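Local coordinates for probable membrane transporter protein MamO (Magnetospirillum magneticum, PDB 5HMA) that promotes magnetite biomineralization and activation of the MamE protease, its protease-like domain binding transition metal ions although it is probably not itself a protease, at residues His3-Gly15 with Ala23-Thr36. Numbering follows the deposited sequence.
Sequences HTVPPAVVGVGGG and ASGAIVGTNGYVIT
Val10 meets Ile27 and Val34 with different branches. Its CG1 lies 3.6 Å from CG1 of Ile27, the two side chains crossing at about a right angle. With CG1 anti to the carbonyl carbon (chi1 -64°), CG2 falls between the backbone N and the carbonyl carbon, over the peptide of Gly25, and comes within 4.0 Å of CG1 of Val34, one strand further on. Gly25 makes this possible, since a beta carbon there would press against CG2 of both Val10 and Val12. An alanine at Val10 lacks both methyl branches, which would probably leave Ile27 and Val34 without their shared apolar partner and open a gap over Gly25. On the same face, CG2 of Val12 packs 4.0 Å from OG1 of Thr36, whose hydroxyl donates to Ser24 O in the carbonyl plane.

Outward, the main chains of 9-13 and 23-29 pair as an antiparallel hairpin. Val10 N reaches Gly25 O at 2.9 Å, nearly straight but from above the carbonyl plane, whereas the return bond from Gly25 N to Val10 O is weak. Val12 N binds Ala23 O at 2.7 Å, and Ile27 N extends the pairing to Ala8 O. On the other face, Ser24 OG is hydrogen-bonded to Glu146 O and Arg106 N.

The hairpin, within the closed six-stranded barrel of the trypsin-like fold, thus illustrates a general principle: strand pairing satisfies buried backbone groups, a glycine admits the neighbouring strand's branched side chain, and Ser24 ties barrel to second sheet through Arg106.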
ATOM      1  N   HIS A   3       8.640  14.062  -4.744  1.00118.42           N
ATOM      2  CA  HIS A   3       7.751  14.996  -5.443  1.00111.49           C
ATOM      3  C   HIS A   3       6.785  14.259  -6.391  1.00101.06           C
ATOM      4  O   HIS A   3       5.662  14.716  -6.627  1.00 91.89           O
ATOM      5  CB  HIS A   3       8.572  16.028  -6.241  1.00121.29           C
ATOM      6  CG  HIS A   3       8.989  17.240  -5.456  1.00129.03           C
ATOM      7  ND1 HIS A   3       8.231  17.769  -4.433  1.00129.68           N
ATOM      8  CD2 HIS A   3      10.081  18.036  -5.561  1.00130.48           C
ATOM      9  CE1 HIS A   3       8.841  18.833  -3.937  1.00129.02           C
ATOM     10  NE2 HIS A   3       9.966  19.017  -4.605  1.00127.16           N
ATOM     11  N   THR A   4       7.227  13.115  -6.916  1.00 94.01           N
ATOM     12  CA  THR A   4       6.509  12.402  -7.976  1.00 76.46           C
ATOM     13  C   THR A   4       5.798  11.091  -7.536  1.00 75.25           C
ATOM     14  O   THR A   4       4.941  10.571  -8.255  1.00 65.56           O
ATOM     15  CB  THR A   4       7.474  12.071  -9.126  1.00 79.14           C
ATOM     16  OG1 THR A   4       6.756  11.470 -10.211  1.00 86.89           O
ATOM     17  CG2 THR A   4       8.569  11.119  -8.644  1.00 81.54           C
ATOM     18  N   VAL A   5       6.160  10.553  -6.372  1.00 58.47           N
ATOM     19  CA  VAL A   5       5.510   9.350  -5.822  1.00 49.67           C
ATOM     20  C   VAL A   5       4.248   9.666  -5.002  1.00 46.76           C
ATOM     21  O   VAL A   5       3.228   8.970  -5.137  1.00 44.47           O
ATOM     22  CB  VAL A   5       6.514   8.525  -4.956  1.00 51.58           C
ATOM     23  CG1 VAL A   5       5.798   7.449  -4.121  1.00 46.45           C
ATOM     24  CG2 VAL A   5       7.573   7.912  -5.825  1.00 48.65           C
ATOM     25  N   PRO A   6       4.295  10.711  -4.145  1.00 49.17           N
ATOM     26  CA  PRO A   6       3.118  10.920  -3.287  1.00 44.24           C
ATOM     27  C   PRO A   6       1.745  11.038  -3.980  1.00 43.75           C
ATOM     28  O   PRO A   6       0.756  10.663  -3.347  1.00 41.26           O
ATOM     29  CB  PRO A   6       3.455  12.233  -2.560  1.00 44.17           C
ATOM     30  CG  PRO A   6       4.966  12.239  -2.499  1.00 45.79           C
ATOM     31  CD  PRO A   6       5.377  11.678  -3.833  1.00 46.19           C
ATOM     32  N   PRO A   7       1.669  11.548  -5.229  1.00 44.28           N
ATOM     33  CA  PRO A   7       0.301  11.622  -5.766  1.00 43.36           C
ATOM     34  C   PRO A   7      -0.385  10.262  -5.884  1.00 51.91           C
ATOM     35  O   PRO A   7      -1.611  10.190  -5.778  1.00 44.18           O
ATOM     36  CB  PRO A   7       0.498  12.246  -7.148  1.00 44.11           C
ATOM     37  CG  PRO A   7       1.737  13.108  -6.996  1.00 45.42           C
ATOM     38  CD  PRO A   7       2.632  12.290  -6.073  1.00 40.71           C
ATOM     39  N   ALA A   8       0.396   9.197  -6.057  1.00 43.79           N
ATOM     40  CA  ALA A   8      -0.160   7.849  -6.178  1.00 47.51           C
ATOM     41  C   ALA A   8      -0.252   7.126  -4.817  1.00 45.05           C
ATOM     42  O   ALA A   8      -0.550   5.931  -4.763  1.00 46.73           O
ATOM     43  CB  ALA A   8       0.687   7.017  -7.172  1.00 38.43           C
ATOM     44  N   VAL A   9       0.024   7.854  -3.732  1.00 44.99           N
ATOM     45  CA  VAL A   9      -0.063   7.314  -2.371  1.00 40.69           C
ATOM     46  C   VAL A   9      -1.340   7.841  -1.745  1.00 42.95           C
ATOM     47  O   VAL A   9      -1.512   9.066  -1.625  1.00 42.17           O
ATOM     48  CB  VAL A   9       1.163   7.706  -1.520  1.00 41.16           C
ATOM     49  CG1 VAL A   9       1.079   7.079  -0.117  1.00 39.84           C
ATOM     50  CG2 VAL A   9       2.436   7.306  -2.226  1.00 40.33           C
ATOM     51  N   VAL A  10      -2.247   6.937  -1.377  1.00 39.49           N
ATOM     52  CA  VAL A  10      -3.566   7.351  -0.889  1.00 45.36           C
ATOM     53  C   VAL A  10      -3.801   6.876   0.531  1.00 49.38           C
ATOM     54  O   VAL A  10      -3.098   5.988   1.030  1.00 43.76           O
ATOM     55  CB  VAL A  10      -4.713   6.829  -1.789  1.00 43.86           C
ATOM     56  CG1 VAL A  10      -4.648   7.430  -3.194  1.00 36.94           C
ATOM     57  CG2 VAL A  10      -4.724   5.289  -1.828  1.00 38.38           C
ATOM     58  N   GLY A  11      -4.802   7.466   1.181  1.00 45.64           N
ATOM     59  CA  GLY A  11      -5.275   6.948   2.452  1.00 40.21           C
ATOM     60  C   GLY A  11      -6.503   6.080   2.192  1.00 46.98           C
ATOM     61  O   GLY A  11      -7.276   6.355   1.275  1.00 45.34           O
ATOM     62  N   VAL A  12      -6.685   5.038   2.998  1.00 40.36           N
ATOM     63  CA  VAL A  12      -7.857   4.183   2.893  1.00 47.73           C
ATOM     64  C   VAL A  12      -8.576   4.126   4.241  1.00 47.42           C
ATOM     65  O   VAL A  12      -7.932   4.023   5.277  1.00 43.96           O
ATOM     66  CB  VAL A  12      -7.461   2.763   2.422  1.00 53.55           C
ATOM     67  CG1 VAL A  12      -8.676   1.874   2.376  1.00 52.09           C
ATOM     68  CG2 VAL A  12      -6.771   2.820   1.050  1.00 45.07           C
ATOM     69  N   GLY A  13      -9.909   4.184   4.233  1.00 46.13           N
ATOM     70  CA  GLY A  13     -10.667   4.082   5.467  1.00 36.08           C
ATOM     71  C   GLY A  13     -12.152   3.883   5.235  1.00 44.21           C
ATOM     72  O   GLY A  13     -12.571   3.596   4.112  1.00 40.74           O
ATOM     73  N   GLY A  14     -12.945   4.024   6.298  1.00 39.93           N
ATOM     74  CA  GLY A  14     -14.388   3.857   6.229  1.00 40.34           C
ATOM     75  C   GLY A  14     -15.041   5.033   5.524  1.00 46.45           C
ATOM     76  O   GLY A  14     -14.364   5.985   5.148  1.00 43.69           O
ATOM     77  N   GLY A  15     -16.356   4.985   5.354  1.00 42.59           N
ATOM     78  CA  GLY A  15     -17.045   6.036   4.618  1.00 44.91           C
ATOM     79  C   GLY A  15     -17.542   7.235   5.413  1.00 47.76           C
ATOM     80  O   GLY A  15     -18.132   8.150   4.830  1.00 44.25           O
ATOM     81  N   ALA A  23      -5.406   3.258   7.016  1.00 48.27           N
ATOM     82  CA  ALA A  23      -4.304   2.622   6.303  1.00 50.30           C
ATOM     83  C   ALA A  23      -3.990   3.430   5.059  1.00 46.53           C
ATOM     84  O   ALA A  23      -4.685   4.399   4.736  1.00 46.97           O
ATOM     85  CB  ALA A  23      -4.640   1.179   5.929  1.00 43.62           C
ATOM     86  N   SER A  24      -2.939   3.017   4.366  1.00 35.72           N
ATOM     87  CA  SER A  24      -2.518   3.639   3.119  1.00 42.29           C
ATOM     88  C   SER A  24      -2.808   2.683   1.978  1.00 45.92           C
ATOM     89  O   SER A  24      -3.277   1.564   2.205  1.00 41.44           O
ATOM     90  CB  SER A  24      -1.037   3.991   3.152  1.00 40.71           C
ATOM     91  OG  SER A  24      -0.763   4.881   4.215  1.00 48.09           O
ATOM     92  N   GLY A  25      -2.512   3.129   0.761  1.00 41.01           N
ATOM     93  CA  GLY A  25      -2.795   2.369  -0.446  1.00 38.90           C
ATOM     94  C   GLY A  25      -2.021   2.966  -1.609  1.00 44.18           C
ATOM     95  O   GLY A  25      -1.503   4.087  -1.494  1.00 41.27           O
ATOM     96  N   ALA A  26      -1.938   2.223  -2.716  1.00 40.67           N
ATOM     97  CA  ALA A  26      -1.160   2.631  -3.892  1.00 46.98           C
ATOM     98  C   ALA A  26      -2.057   2.638  -5.127  1.00 45.72           C
ATOM     99  O   ALA A  26      -2.717   1.641  -5.408  1.00 49.67           O
ATOM    100  CB  ALA A  26       0.045   1.681  -4.110  1.00 36.20           C
ATOM    101  N   ILE A  27      -2.090   3.754  -5.858  1.00 40.25           N
ATOM    102  CA  ILE A  27      -2.864   3.800  -7.097  1.00 41.41           C
ATOM    103  C   ILE A  27      -2.083   3.094  -8.189  1.00 45.64           C
ATOM    104  O   ILE A  27      -0.938   3.462  -8.466  1.00 44.48           O
ATOM    105  CB  ILE A  27      -3.196   5.239  -7.537  1.00 40.06           C
ATOM    106  CG1 ILE A  27      -3.782   6.062  -6.386  1.00 39.90           C
ATOM    107  CG2 ILE A  27      -4.193   5.216  -8.708  1.00 35.48           C
ATOM    108  CD1 ILE A  27      -4.277   7.431  -6.847  1.00 39.71           C
ATOM    109  N   VAL A  28      -2.690   2.097  -8.828  1.00 40.25           N
ATOM    110  CA  VAL A  28      -1.944   1.327  -9.813  1.00 44.19           C
ATOM    111  C   VAL A  28      -2.615   1.341 -11.185  1.00 45.98           C
ATOM    112  O   VAL A  28      -2.161   0.671 -12.119  1.00 55.20           O
ATOM    113  CB  VAL A  28      -1.720  -0.110  -9.303  1.00 42.74           C
ATOM    114  CG1 VAL A  28      -0.832  -0.073  -8.044  1.00 40.13           C
ATOM    115  CG2 VAL A  28      -3.057  -0.778  -8.997  1.00 49.43           C
ATOM    116  N   GLY A  29      -3.671   2.133 -11.330  1.00 53.81           N
ATOM    117  CA  GLY A  29      -4.333   2.237 -12.625  1.00 48.38           C
ATOM    118  C   GLY A  29      -4.973   3.596 -12.832  1.00 52.04           C
ATOM    119  O   GLY A  29      -5.487   4.208 -11.887  1.00 48.20           O
ATOM    120  N   THR A  30      -4.953   4.065 -14.070  1.00 45.98           N
ATOM    121  CA  THR A  30      -5.400   5.416 -14.367  1.00 52.66           C
ATOM    122  C   THR A  30      -6.884   5.609 -14.005  1.00 64.42           C
ATOM    123  O   THR A  30      -7.274   6.689 -13.561  1.00 51.31           O
ATOM    124  CB  THR A  30      -5.139   5.764 -15.854  1.00 59.50           C
ATOM    125  OG1 THR A  30      -5.714   7.036 -16.161  1.00 73.54           O
ATOM    126  CG2 THR A  30      -5.738   4.722 -16.758  1.00 70.47           C
ATOM    127  N   ASN A  31      -7.702   4.565 -14.140  1.00 53.04           N
ATOM    128  CA  ASN A  31      -9.128   4.712 -13.827  1.00 60.48           C
ATOM    129  C   ASN A  31      -9.463   4.433 -12.372  1.00 57.74           C
ATOM    130  O   ASN A  31     -10.607   4.163 -12.044  1.00 56.39           O
ATOM    131  CB  ASN A  31      -9.978   3.809 -14.708  1.00 45.34           C
ATOM    132  CG  ASN A  31      -9.946   4.230 -16.148  1.00 62.35           C
ATOM    133  OD1 ASN A  31     -10.504   5.266 -16.514  1.00 64.74           O
ATOM    134  ND2 ASN A  31      -9.288   3.431 -16.984  1.00 68.87           N
ATOM    135  N   GLY A  32      -8.469   4.495 -11.500  1.00 47.50           N
ATOM    136  CA  GLY A  32      -8.737   4.454 -10.081  1.00 52.94           C
ATOM    137  C   GLY A  32      -8.574   3.117  -9.386  1.00 49.38           C
ATOM    138  O   GLY A  32      -9.211   2.880  -8.360  1.00 43.53           O
ATOM    139  N   TYR A  33      -7.722   2.246  -9.921  1.00 43.60           N
ATOM    140  CA  TYR A  33      -7.401   1.006  -9.216  1.00 45.79           C
ATOM    141  C   TYR A  33      -6.411   1.280  -8.092  1.00 41.76           C
ATOM    142  O   TYR A  33      -5.431   2.011  -8.270  1.00 49.15           O
ATOM    143  CB  TYR A  33      -6.859  -0.045 -10.175  1.00 44.89           C
ATOM    144  CG  TYR A  33      -7.948  -0.589 -11.063  1.00 54.45           C
ATOM    145  CD1 TYR A  33      -8.796  -1.590 -10.612  1.00 58.56           C
ATOM    146  CD2 TYR A  33      -8.150  -0.073 -12.340  1.00 61.63           C
ATOM    147  CE1 TYR A  33      -9.813  -2.074 -11.411  1.00 64.06           C
ATOM    148  CE2 TYR A  33      -9.161  -0.553 -13.152  1.00 71.63           C
ATOM    149  CZ  TYR A  33      -9.993  -1.552 -12.681  1.00 74.81           C
ATOM    150  OH  TYR A  33     -10.999  -2.027 -13.487  1.00 79.88           O
ATOM    151  N   VAL A  34      -6.688   0.691  -6.931  1.00 45.21           N
ATOM    152  CA  VAL A  34      -5.882   0.897  -5.735  1.00 40.16           C
ATOM    153  C   VAL A  34      -5.558  -0.452  -5.126  1.00 53.87           C
ATOM    154  O   VAL A  34      -6.461  -1.284  -4.937  1.00 50.33           O
ATOM    155  CB  VAL A  34      -6.615   1.781  -4.698  1.00 44.39           C
ATOM    156  CG1 VAL A  34      -5.860   1.795  -3.357  1.00 39.42           C
ATOM    157  CG2 VAL A  34      -6.830   3.190  -5.236  1.00 41.32           C
ATOM    158  N   ILE A  35      -4.283  -0.669  -4.814  1.00 46.19           N
ATOM    159  CA  ILE A  35      -3.873  -1.831  -4.031  1.00 46.76           C
ATOM    160  C   ILE A  35      -3.709  -1.418  -2.573  1.00 53.26           C
ATOM    161  O   ILE A  35      -3.117  -0.377  -2.278  1.00 48.93           O
ATOM    162  CB  ILE A  35      -2.574  -2.447  -4.551  1.00 51.65           C
ATOM    163  CG1 ILE A  35      -2.790  -3.075  -5.927  1.00 54.78           C
ATOM    164  CG2 ILE A  35      -2.086  -3.515  -3.582  1.00 50.16           C
ATOM    165  CD1 ILE A  35      -3.541  -4.380  -5.860  1.00 63.98           C
ATOM    166  N   THR A  36      -4.231  -2.228  -1.660  1.00 50.45           N
ATOM    167  CA  THR A  36      -4.061  -1.954  -0.244  1.00 43.26           C
ATOM    168  C   THR A  36      -4.035  -3.295   0.494  1.00 50.61           C
ATOM    169  O   THR A  36      -4.139  -4.344  -0.146  1.00 55.65           O
ATOM    170  CB  THR A  36      -5.183  -1.018   0.286  1.00 45.76           C
ATOM    171  OG1 THR A  36      -4.860  -0.591   1.616  1.00 51.24           O
ATOM    172  CG2 THR A  36      -6.539  -1.730   0.280  1.00 36.18           C
TER